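Local coordinates for protein salt-tolerant glutaminase (PDB 3AGD) that probably catalyses the hydrolysis of L-glutamine to L-glutamate and ammonium, as a salt-tolerant member of the glutaminase family, at residues Tyr8-Pro21 against Ala289-Phe302. Sequence-based numbering, arbitrary orientation.
Sequences YLASLVTELGAVNP and ARGVLACRRLSEDF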
loop_
_atom_site.group_PDB
_atom_site.type_symbol
_atom_site.label_atom_id
_atom_site.label_comp_id
_atom_site.label_asym_id
_atom_site.label_seq_id
_atom_site.Cartn_x
_atom_site.Cartn_y
_atom_site.Cartn_z
ATOM N N TYR A 8 -9.270 -21.053 10.768
ATOM C CA TYR A 8 -8.117 -20.326 11.273
ATOM C C TYR A 8 -8.600 -19.313 12.309
ATOM O O TYR A 8 -8.045 -19.204 13.402
ATOM C CB TYR A 8 -7.416 -19.572 10.144
ATOM C CG TYR A 8 -6.492 -18.496 10.664
ATOM C CD1 TYR A 8 -5.213 -18.808 11.121
ATOM C CD2 TYR A 8 -6.931 -17.177 10.782
ATOM C CE1 TYR A 8 -4.397 -17.834 11.689
ATOM C CE2 TYR A 8 -6.124 -16.197 11.349
ATOM C CZ TYR A 8 -4.862 -16.533 11.803
ATOM O OH TYR A 8 -4.078 -15.575 12.400
ATOM N N LEU A 9 -9.634 -18.561 11.945
ATOM C CA LEU A 9 -10.192 -17.552 12.836
ATOM C C LEU A 9 -10.713 -18.186 14.119
ATOM O O LEU A 9 -10.469 -17.675 15.214
ATOM C CB LEU A 9 -11.317 -16.783 12.133
ATOM C CG LEU A 9 -10.891 -15.930 10.927
ATOM C CD1 LEU A 9 -12.104 -15.234 10.340
ATOM C CD2 LEU A 9 -9.846 -14.907 11.353
ATOM N N ALA A 10 -11.426 -19.301 13.979
ATOM C CA ALA A 10 -11.975 -20.007 15.130
ATOM C C ALA A 10 -10.852 -20.388 16.088
ATOM O O ALA A 10 -11.000 -20.273 17.304
ATOM C CB ALA A 10 -12.730 -21.255 14.674
ATOM N N SER A 11 -9.728 -20.840 15.534
ATOM C CA SER A 11 -8.574 -21.225 16.343
ATOM C C SER A 11 -7.954 -19.996 16.993
ATOM O O SER A 11 -7.549 -20.030 18.154
ATOM C CB SER A 11 -7.517 -21.917 15.478
ATOM O OG SER A 11 -8.054 -23.055 14.837
ATOM N N LEU A 12 -7.877 -18.910 16.234
ATOM C CA LEU A 12 -7.309 -17.673 16.750
ATOM C C LEU A 12 -8.139 -17.182 17.931
ATOM O O LEU A 12 -7.597 -16.767 18.952
ATOM C CB LEU A 12 -7.280 -16.608 15.655
ATOM C CG LEU A 12 -6.503 -15.349 16.039
ATOM C CD1 LEU A 12 -5.058 -15.732 16.344
ATOM C CD2 LEU A 12 -6.567 -14.335 14.914
ATOM N N VAL A 13 -9.460 -17.234 17.788
ATOM C CA VAL A 13 -10.355 -16.803 18.855
ATOM C C VAL A 13 -10.152 -17.675 20.092
ATOM O O VAL A 13 -10.047 -17.168 21.209
ATOM C CB VAL A 13 -11.828 -16.891 18.409
ATOM C CG1 VAL A 13 -12.753 -16.611 19.587
ATOM C CG2 VAL A 13 -12.083 -15.892 17.292
ATOM N N THR A 14 -10.088 -18.988 19.887
ATOM C CA THR A 14 -9.887 -19.924 20.991
ATOM C C THR A 14 -8.563 -19.667 21.699
ATOM O O THR A 14 -8.496 -19.667 22.928
ATOM C CB THR A 14 -9.896 -21.388 20.503
ATOM O OG1 THR A 14 -11.198 -21.718 20.010
ATOM C CG2 THR A 14 -9.535 -22.336 21.646
ATOM N N GLU A 15 -7.511 -19.452 20.917
ATOM C CA GLU A 15 -6.193 -19.203 21.479
ATOM C C GLU A 15 -6.129 -17.886 22.250
ATOM O O GLU A 15 -5.944 -17.878 23.470
ATOM C CB GLU A 15 -5.132 -19.187 20.380
ATOM C CG GLU A 15 -3.720 -19.232 20.935
ATOM C CD GLU A 15 -2.655 -19.014 19.880
ATOM O OE1 GLU A 15 -2.821 -19.500 18.741
ATOM O OE2 GLU A 15 -1.640 -18.364 20.200
ATOM N N LEU A 16 -6.279 -16.774 21.538
ATOM C CA LEU A 16 -6.223 -15.464 22.171
ATOM C C LEU A 16 -7.268 -15.334 23.265
ATOM O O LEU A 16 -7.085 -14.583 24.224
ATOM C CB LEU A 16 -6.419 -14.356 21.132
ATOM C CG LEU A 16 -5.363 -14.291 20.024
ATOM C CD1 LEU A 16 -5.559 -13.020 19.200
ATOM C CD2 LEU A 16 -3.965 -14.323 20.633
ATOM N N GLY A 17 -8.361 -16.076 23.121
ATOM C CA GLY A 17 -9.425 -16.029 24.107
ATOM C C GLY A 17 -9.108 -16.735 25.417
ATOM O O GLY A 17 -9.942 -16.765 26.322
ATOM N N ALA A 18 -7.908 -17.295 25.525
ATOM C CA ALA A 18 -7.500 -17.996 26.740
ATOM C C ALA A 18 -7.259 -17.014 27.883
ATOM O O ALA A 18 -7.197 -17.403 29.050
ATOM C CB ALA A 18 -6.243 -18.811 26.477
ATOM N N VAL A 19 -7.107 -15.741 27.537
ATOM C CA VAL A 19 -6.892 -14.690 28.526
ATOM C C VAL A 19 -7.756 -13.496 28.152
ATOM O O VAL A 19 -8.198 -13.380 27.005
ATOM C CB VAL A 19 -5.421 -14.257 28.566
ATOM C CG1 VAL A 19 -4.560 -15.413 29.052
ATOM C CG2 VAL A 19 -4.974 -13.797 27.184
ATOM N N ASN A 20 -7.998 -12.606 29.109
ATOM C CA ASN A 20 -8.836 -11.442 28.845
ATOM C C ASN A 20 -8.346 -10.224 29.634
ATOM O O ASN A 20 -9.033 -9.728 30.528
ATOM C CB ASN A 20 -10.285 -11.780 29.207
ATOM C CG ASN A 20 -11.282 -10.897 28.498
ATOM O OD1 ASN A 20 -10.914 -10.094 27.644
ATOM N ND2 ASN A 20 -12.558 -11.045 28.841
ATOM N N PRO A 21 -7.149 -9.718 29.290
ATOM C CA PRO A 21 -6.509 -8.563 29.932
ATOM C C PRO A 21 -7.191 -7.220 29.696
ATOM O O PRO A 21 -7.936 -7.045 28.730
ATOM C CB PRO A 21 -5.103 -8.591 29.349
ATOM C CG PRO A 21 -5.359 -9.043 27.943
ATOM C CD PRO A 21 -6.340 -10.190 28.151
ATOM N N ALA A 289 -7.923 -4.655 23.619
ATOM C CA ALA A 289 -6.728 -5.460 23.846
ATOM C C ALA A 289 -6.604 -6.656 22.902
ATOM O O ALA A 289 -5.603 -6.787 22.197
ATOM C CB ALA A 289 -6.682 -5.929 25.292
ATOM N N ARG A 290 -7.606 -7.530 22.887
ATOM C CA ARG A 290 -7.560 -8.703 22.010
ATOM C C ARG A 290 -7.834 -8.315 20.566
ATOM O O ARG A 290 -7.389 -8.996 19.646
ATOM C CB ARG A 290 -8.606 -9.733 22.410
ATOM C CG ARG A 290 -8.448 -10.373 23.760
ATOM C CD ARG A 290 -9.849 -10.684 24.231
ATOM N NE ARG A 290 -9.965 -11.905 25.000
ATOM C CZ ARG A 290 -11.116 -12.350 25.488
ATOM N NH1 ARG A 290 -12.236 -11.662 25.280
ATOM N NH2 ARG A 290 -11.150 -13.479 26.175
ATOM N N GLY A 291 -8.605 -7.249 20.376
ATOM C CA GLY A 291 -8.923 -6.793 19.035
ATOM C C GLY A 291 -7.664 -6.362 18.314
ATOM O O GLY A 291 -7.465 -6.667 17.138
ATOM N N VAL A 292 -6.807 -5.641 19.027
ATOM C CA VAL A 292 -5.552 -5.174 18.462
ATOM C C VAL A 292 -4.617 -6.371 18.275
ATOM O O VAL A 292 -3.981 -6.523 17.232
ATOM C CB VAL A 292 -4.895 -4.121 19.394
ATOM C CG1 VAL A 292 -3.408 -4.018 19.119
ATOM C CG2 VAL A 292 -5.555 -2.765 19.178
ATOM N N LEU A 293 -4.553 -7.228 19.286
ATOM C CA LEU A 293 -3.694 -8.402 19.226
ATOM C C LEU A 293 -4.076 -9.302 18.054
ATOM O O LEU A 293 -3.213 -9.910 17.421
ATOM C CB LEU A 293 -3.780 -9.180 20.540
ATOM C CG LEU A 293 -2.854 -10.391 20.672
ATOM C CD1 LEU A 293 -1.407 -9.979 20.414
ATOM C CD2 LEU A 293 -3.004 -10.983 22.069
ATOM N N ALA A 294 -5.372 -9.382 17.766
ATOM C CA ALA A 294 -5.855 -10.194 16.656
ATOM C C ALA A 294 -5.370 -9.612 15.325
ATOM O O ALA A 294 -5.043 -10.354 14.401
ATOM C CB ALA A 294 -7.385 -10.265 16.679
ATOM N N CYS A 295 -5.323 -8.285 15.226
ATOM C CA CYS A 295 -4.854 -7.647 13.997
ATOM C C CYS A 295 -3.360 -7.919 13.782
ATOM O O CYS A 295 -2.917 -8.118 12.647
ATOM C CB CYS A 295 -5.121 -6.139 14.038
ATOM S SG CYS A 295 -6.878 -5.696 13.862
ATOM N N ARG A 296 -2.588 -7.936 14.869
ATOM C CA ARG A 296 -1.156 -8.214 14.777
ATOM C C ARG A 296 -0.956 -9.647 14.286
ATOM O O ARG A 296 -0.085 -9.910 13.459
ATOM C CB ARG A 296 -0.478 -8.036 16.142
ATOM C CG ARG A 296 -0.448 -6.594 16.655
ATOM C CD ARG A 296 0.281 -6.513 17.989
ATOM N NE ARG A 296 0.178 -5.202 18.629
ATOM C CZ ARG A 296 0.851 -4.114 18.255
ATOM N NH1 ARG A 296 1.693 -4.156 17.231
ATOM N NH2 ARG A 296 0.686 -2.981 18.924
ATOM N N ARG A 297 -1.772 -10.571 14.790
ATOM C CA ARG A 297 -1.677 -11.969 14.381
ATOM C C ARG A 297 -2.130 -12.171 12.934
ATOM O O ARG A 297 -1.549 -12.975 12.208
ATOM C CB ARG A 297 -2.501 -12.861 15.319
ATOM C CG ARG A 297 -1.806 -13.197 16.636
ATOM C CD ARG A 297 -0.610 -14.128 16.410
ATOM N NE ARG A 297 -1.005 -15.488 16.031
ATOM C CZ ARG A 297 -1.381 -16.430 16.893
ATOM N NH1 ARG A 297 -1.414 -16.171 18.194
ATOM N NH2 ARG A 297 -1.730 -17.635 16.456
ATOM N N LEU A 298 -3.167 -11.452 12.510
ATOM C CA LEU A 298 -3.643 -11.581 11.135
ATOM C C LEU A 298 -2.540 -11.138 10.180
ATOM O O LEU A 298 -2.295 -11.773 9.156
ATOM C CB LEU A 298 -4.890 -10.726 10.910
ATOM C CG LEU A 298 -6.203 -11.213 11.524
ATOM C CD1 LEU A 298 -7.297 -10.187 11.271
ATOM C CD2 LEU A 298 -6.585 -12.551 10.917
ATOM N N SER A 299 -1.876 -10.041 10.529
ATOM C CA SER A 299 -0.791 -9.507 9.716
ATOM C C SER A 299 0.381 -10.488 9.640
ATOM O O SER A 299 0.921 -10.741 8.557
ATOM C CB SER A 299 -0.308 -8.172 10.293
ATOM O OG SER A 299 0.938 -7.793 9.726
ATOM N N GLU A 300 0.770 -11.044 10.784
ATOM C CA GLU A 300 1.885 -11.983 10.818
ATOM C C GLU A 300 1.593 -13.369 10.245
ATOM O O GLU A 300 2.387 -13.895 9.465
ATOM C CB GLU A 300 2.415 -12.145 12.243
ATOM C CG GLU A 300 3.557 -13.148 12.328
ATOM C CD GLU A 300 4.162 -13.243 13.711
ATOM O OE1 GLU A 300 3.405 -13.472 14.681
ATOM O OE2 GLU A 300 5.400 -13.096 13.826
ATOM N N ASP A 301 0.468 -13.963 10.634
ATOM C CA ASP A 301 0.117 -15.299 10.163
ATOM C C ASP A 301 -0.168 -15.375 8.670
ATOM O O ASP A 301 0.181 -16.353 8.015
ATOM C CB ASP A 301 -1.095 -15.833 10.928
ATOM C CG ASP A 301 -0.802 -16.054 12.392
ATOM O OD1 ASP A 301 0.389 -16.226 12.726
ATOM O OD2 ASP A 301 -1.755 -16.072 13.203
ATOM N N PHE A 302 -0.811 -14.347 8.136
ATOM C CA PHE A 302 -1.147 -14.319 6.722
ATOM C C PHE A 302 -0.171 -13.456 5.929
ATOM O O PHE A 302 -0.315 -13.298 4.715
ATOM C CB PHE A 302 -2.576 -13.793 6.550
ATOM C CG PHE A 302 -3.639 -14.757 7.007
ATOM C CD1 PHE A 302 -4.814 -14.290 7.591
ATOM C CD2 PHE A 302 -3.489 -16.128 6.811
ATOM C CE1 PHE A 302 -5.829 -15.175 7.973
ATOM C CE2 PHE A 302 -4.500 -17.025 7.189
ATOM C CZ PHE A 302 -5.669 -16.546 7.769
#
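Arg297 reaches from helix 289-301 into a hole formed by Tyr8, Leu12, Glu15 and Leu16. Its CB and CG pass Leu12 CD1, CB at 4.0 Å. The chain then bends at chi2 (-69°) and again at chi3. This lays the guanidinium over Leu12, with CD1 centred above one face, 3.8 Å from CZ. NE turns back to form a salt bridge with Asp301 OD2, one helical turn on. NH1 and NH2 meet Glu15 end-on, one nitrogen to each oxygen. NH1 to Glu15 OE2 is 3.0 Å and NH2 to Glu15 OE1 is 3.1 Å, both fairly straight. The acceptors lie near the guanidinium plane, but the carboxylate is tilted 45° to it. Three nitrogens thus fix the rotation of the group between two acids, whose like charges it probably offsets.

Asp301 OD2 has a second donor. Tyr8 OH donates a hydrogen bond to the anti lone pair of Asp301 OD2, 2.5 Å away. Phe302 CZ sits over one face of the Tyr8 ring, 3.3 Å from Tyr8 CD2, offset toward the rim. The two rings are oblique. Phe302 also meets Phe337 of the second subunit.

Leu16 packs on Leu293 and Ala294, its CD1 lying 3.8 Å from Ala294 CA. Leu9 and Leu12 reach Leu298 CD2. Beyond the helix end, the Asn20 amide stacks nearly parallel on the Arg290 guanidinium, with OD1 over its centre. Arg290 NE and NH2 both make weak hydrogen bonds to Val19 O. Asn20 ND2 is held by Pro36 O.

The helices run roughly antiparallel, at 133°. Leu9 and Leu298 also touch Ile41 of strand 40-44. Helix 4-16 and helix 289-301, the first and last helices of the glutaminase part, together cover one face of the five-stranded antiparallel sheet, as in the serine beta-lactamase-like fold of glutaminases.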